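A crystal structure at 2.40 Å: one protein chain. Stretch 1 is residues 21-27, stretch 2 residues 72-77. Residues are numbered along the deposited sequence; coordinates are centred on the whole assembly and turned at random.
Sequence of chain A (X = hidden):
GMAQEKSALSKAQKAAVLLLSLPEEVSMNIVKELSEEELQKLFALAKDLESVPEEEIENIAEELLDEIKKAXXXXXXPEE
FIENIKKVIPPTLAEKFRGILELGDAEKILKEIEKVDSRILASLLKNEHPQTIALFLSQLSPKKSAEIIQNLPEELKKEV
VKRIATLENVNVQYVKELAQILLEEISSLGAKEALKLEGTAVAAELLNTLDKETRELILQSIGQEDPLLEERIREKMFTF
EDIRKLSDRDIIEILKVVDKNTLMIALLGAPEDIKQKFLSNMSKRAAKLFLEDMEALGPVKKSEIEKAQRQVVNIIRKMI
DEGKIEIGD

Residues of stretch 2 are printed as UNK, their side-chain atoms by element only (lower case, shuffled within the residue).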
# COMPACT_ATOMS: atom_id res chain seq x y z
N SER A 21 -42.05 -13.55 -2.73
CA SER A 21 -41.20 -12.96 -3.79
C SER A 21 -41.92 -12.59 -5.09
O SER A 21 -41.51 -11.66 -5.78
CB SER A 21 -40.06 -13.92 -4.12
OG SER A 21 -39.29 -14.21 -2.97
N LEU A 22 -42.96 -13.36 -5.45
CA LEU A 22 -43.73 -13.13 -6.68
C LEU A 22 -44.41 -11.76 -6.69
O LEU A 22 -44.64 -11.19 -5.63
CB LEU A 22 -44.84 -14.20 -6.85
CG LEU A 22 -44.45 -15.62 -7.30
CD1 LEU A 22 -45.60 -16.57 -7.06
CD2 LEU A 22 -44.06 -15.65 -8.77
N PRO A 23 -44.75 -11.23 -7.89
CA PRO A 23 -45.49 -9.97 -7.96
C PRO A 23 -46.83 -10.05 -7.24
O PRO A 23 -47.43 -11.13 -7.18
CB PRO A 23 -45.69 -9.75 -9.46
CG PRO A 23 -44.68 -10.59 -10.12
CD PRO A 23 -44.45 -11.76 -9.23
N GLU A 24 -47.31 -8.92 -6.72
CA GLU A 24 -48.57 -8.89 -5.97
C GLU A 24 -49.80 -9.25 -6.80
O GLU A 24 -50.77 -9.76 -6.25
CB GLU A 24 -48.77 -7.54 -5.27
CG GLU A 24 -47.70 -7.22 -4.22
CD GLU A 24 -48.19 -6.27 -3.14
OE1 GLU A 24 -47.89 -5.05 -3.22
OE2 GLU A 24 -48.92 -6.73 -2.24
N GLU A 25 -49.75 -9.03 -8.12
CA GLU A 25 -50.84 -9.43 -9.03
C GLU A 25 -51.03 -10.95 -8.99
O GLU A 25 -52.16 -11.45 -8.98
CB GLU A 25 -50.56 -9.02 -10.49
CG GLU A 25 -50.26 -7.54 -10.74
CD GLU A 25 -48.77 -7.26 -10.86
OE1 GLU A 25 -48.00 -7.69 -9.98
OE2 GLU A 25 -48.37 -6.58 -11.84
N VAL A 26 -49.91 -11.67 -8.98
CA VAL A 26 -49.89 -13.13 -8.93
C VAL A 26 -50.25 -13.65 -7.53
O VAL A 26 -51.15 -14.47 -7.38
CB VAL A 26 -48.50 -13.68 -9.36
CG1 VAL A 26 -48.43 -15.18 -9.17
CG2 VAL A 26 -48.21 -13.30 -10.82
N SER A 27 -49.57 -13.13 -6.50
CA SER A 27 -49.74 -13.63 -5.13
C SER A 27 -51.01 -13.17 -4.38
O SER A 27 -51.36 -13.77 -3.36
CB SER A 27 -48.50 -13.31 -4.29
OG SER A 27 -48.32 -11.91 -4.17
N UNK A 72 -45.56 -21.21 -16.53
CA UNK A 72 -46.55 -20.38 -17.23
C UNK A 72 -46.96 -19.12 -16.49
O UNK A 72 -48.11 -18.68 -16.63
N UNK A 73 -46.04 -18.53 -15.73
CA UNK A 73 -46.28 -17.27 -15.00
C UNK A 73 -45.35 -16.19 -15.57
O UNK A 73 -44.13 -16.39 -15.63
c UNK A 73 -46.02 -17.42 -13.47
c UNK A 73 -47.16 -18.20 -12.78
c UNK A 73 -45.92 -16.05 -12.81
c UNK A 73 -47.20 -19.68 -13.11
N UNK A 74 -45.92 -15.06 -15.97
CA UNK A 74 -45.16 -13.95 -16.56
C UNK A 74 -44.58 -13.06 -15.46
O UNK A 74 -45.31 -12.64 -14.55
c UNK A 74 -46.04 -13.10 -17.49
c UNK A 74 -48.94 -13.71 -18.80
n UNK A 74 -50.19 -14.52 -18.79
c UNK A 74 -47.69 -14.60 -18.77
c UNK A 74 -46.41 -13.77 -18.83
N UNK A 75 -43.28 -12.77 -15.56
CA UNK A 75 -42.54 -11.96 -14.58
C UNK A 75 -42.04 -10.68 -15.25
O UNK A 75 -41.05 -10.70 -15.99
c UNK A 75 -41.81 -14.03 -13.28
c UNK A 75 -40.53 -11.89 -13.05
c UNK A 75 -42.71 -13.79 -12.06
c UNK A 75 -41.34 -12.76 -14.00
N UNK A 76 -42.73 -9.57 -14.98
CA UNK A 76 -42.43 -8.28 -15.61
C UNK A 76 -41.13 -7.65 -15.11
O UNK A 76 -40.40 -7.03 -15.89
c UNK A 76 -47.41 -7.40 -16.06
n UNK A 76 -48.55 -6.65 -15.46
c UNK A 76 -44.92 -7.73 -16.04
c UNK A 76 -46.07 -6.85 -15.59
c UNK A 76 -43.59 -7.30 -15.40
N UNK A 77 -40.86 -7.78 -13.81
CA UNK A 77 -39.65 -7.25 -13.18
C UNK A 77 -38.86 -8.40 -12.53
O UNK A 77 -38.96 -8.63 -11.32
c UNK A 77 -40.64 -4.94 -12.70
c UNK A 77 -40.02 -6.21 -12.12
n UNK A 77 -42.37 -1.86 -11.16
c UNK A 77 -41.14 -3.99 -11.61
c UNK A 77 -41.84 -2.78 -12.21

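Position 72 carries no side-chain atoms at all, and nothing of it comes near stretch 1. Its phi/psi of 102/33 closes the preceding helix in a Schellman motif, and a CB here would be jammed against the carbonyl O of the residue before. The residue is Gly72.

At position 73 there are four side-chain carbons, forked at the first, with one arm two carbons long. The CA-to-CB bond points toward stretch 1, and the single-carbon arm lies 4.1 Å from CG2 of Val26 and 4.5 Å from CD2 of Leu22. A beta-branched, four-carbon side chain is isoleucine, so this is Ile73, and the arm that makes both contacts is its CG2.

Position 74 has four carbons in a row ending in nitrogen, the pattern of lysine. Its CA-to-CB bond points sideways, and its nearest side-chain atom, CB, is 7.0 Å from CG2 of Val26. Lys74 is exposed and leaves its amino group clear of the contact.

Four carbons, again forked at the first and with one two-carbon arm, mark position 75. Although CA-to-CB is directed sideways, the tip of the longer arm reaches stretch 1, 3.9 Å from CD of Pro23 and 4.0 Å from CD2 of Leu22. This is Ile75, with chi1 and chi2 both m, and the tip is CD1.

At position 76 an unbranched chain of four carbons ends in nitrogen and starts out toward stretch 1. Its terminal nitrogen stands 3.6 Å from OE2 of Glu25. The residue is Lys76; with chi2 to chi4 all t, its chain is extended and carries NZ out to the carboxylate in a long salt bridge.

Position 77 repeats the four carbons and terminal nitrogen, but its CA-to-CB bond points sideways, and its nearest side-chain atom, CB, is 6.7 Å from CG of Pro23. Lys77 occupies the N-cap position of the following helix.

The contact is small, burying 222 Å² over both sides, and has no hydrogen bond across it. Its apolar part joins Leu22, Pro23 and Val26 to the two isoleucines: Leu22 touches both, while Pro23 meets Ile75 and Val26 meets Ile73. The partners on stretch 1 run from Leu22, just after one helix, into the first turn of the next, where Pro23 is the N-cap residue and its O accepts a 3.0 Å hydrogen bond from N of Ser27. Val26 and Glu25 both point toward stretch 2 from this first turn, so the apolar packing is accompanied by the exposed Glu25–Lys76 pair, whose charges attract even at this long separation.

Stretch 2, residues 72-77: GIKIKK
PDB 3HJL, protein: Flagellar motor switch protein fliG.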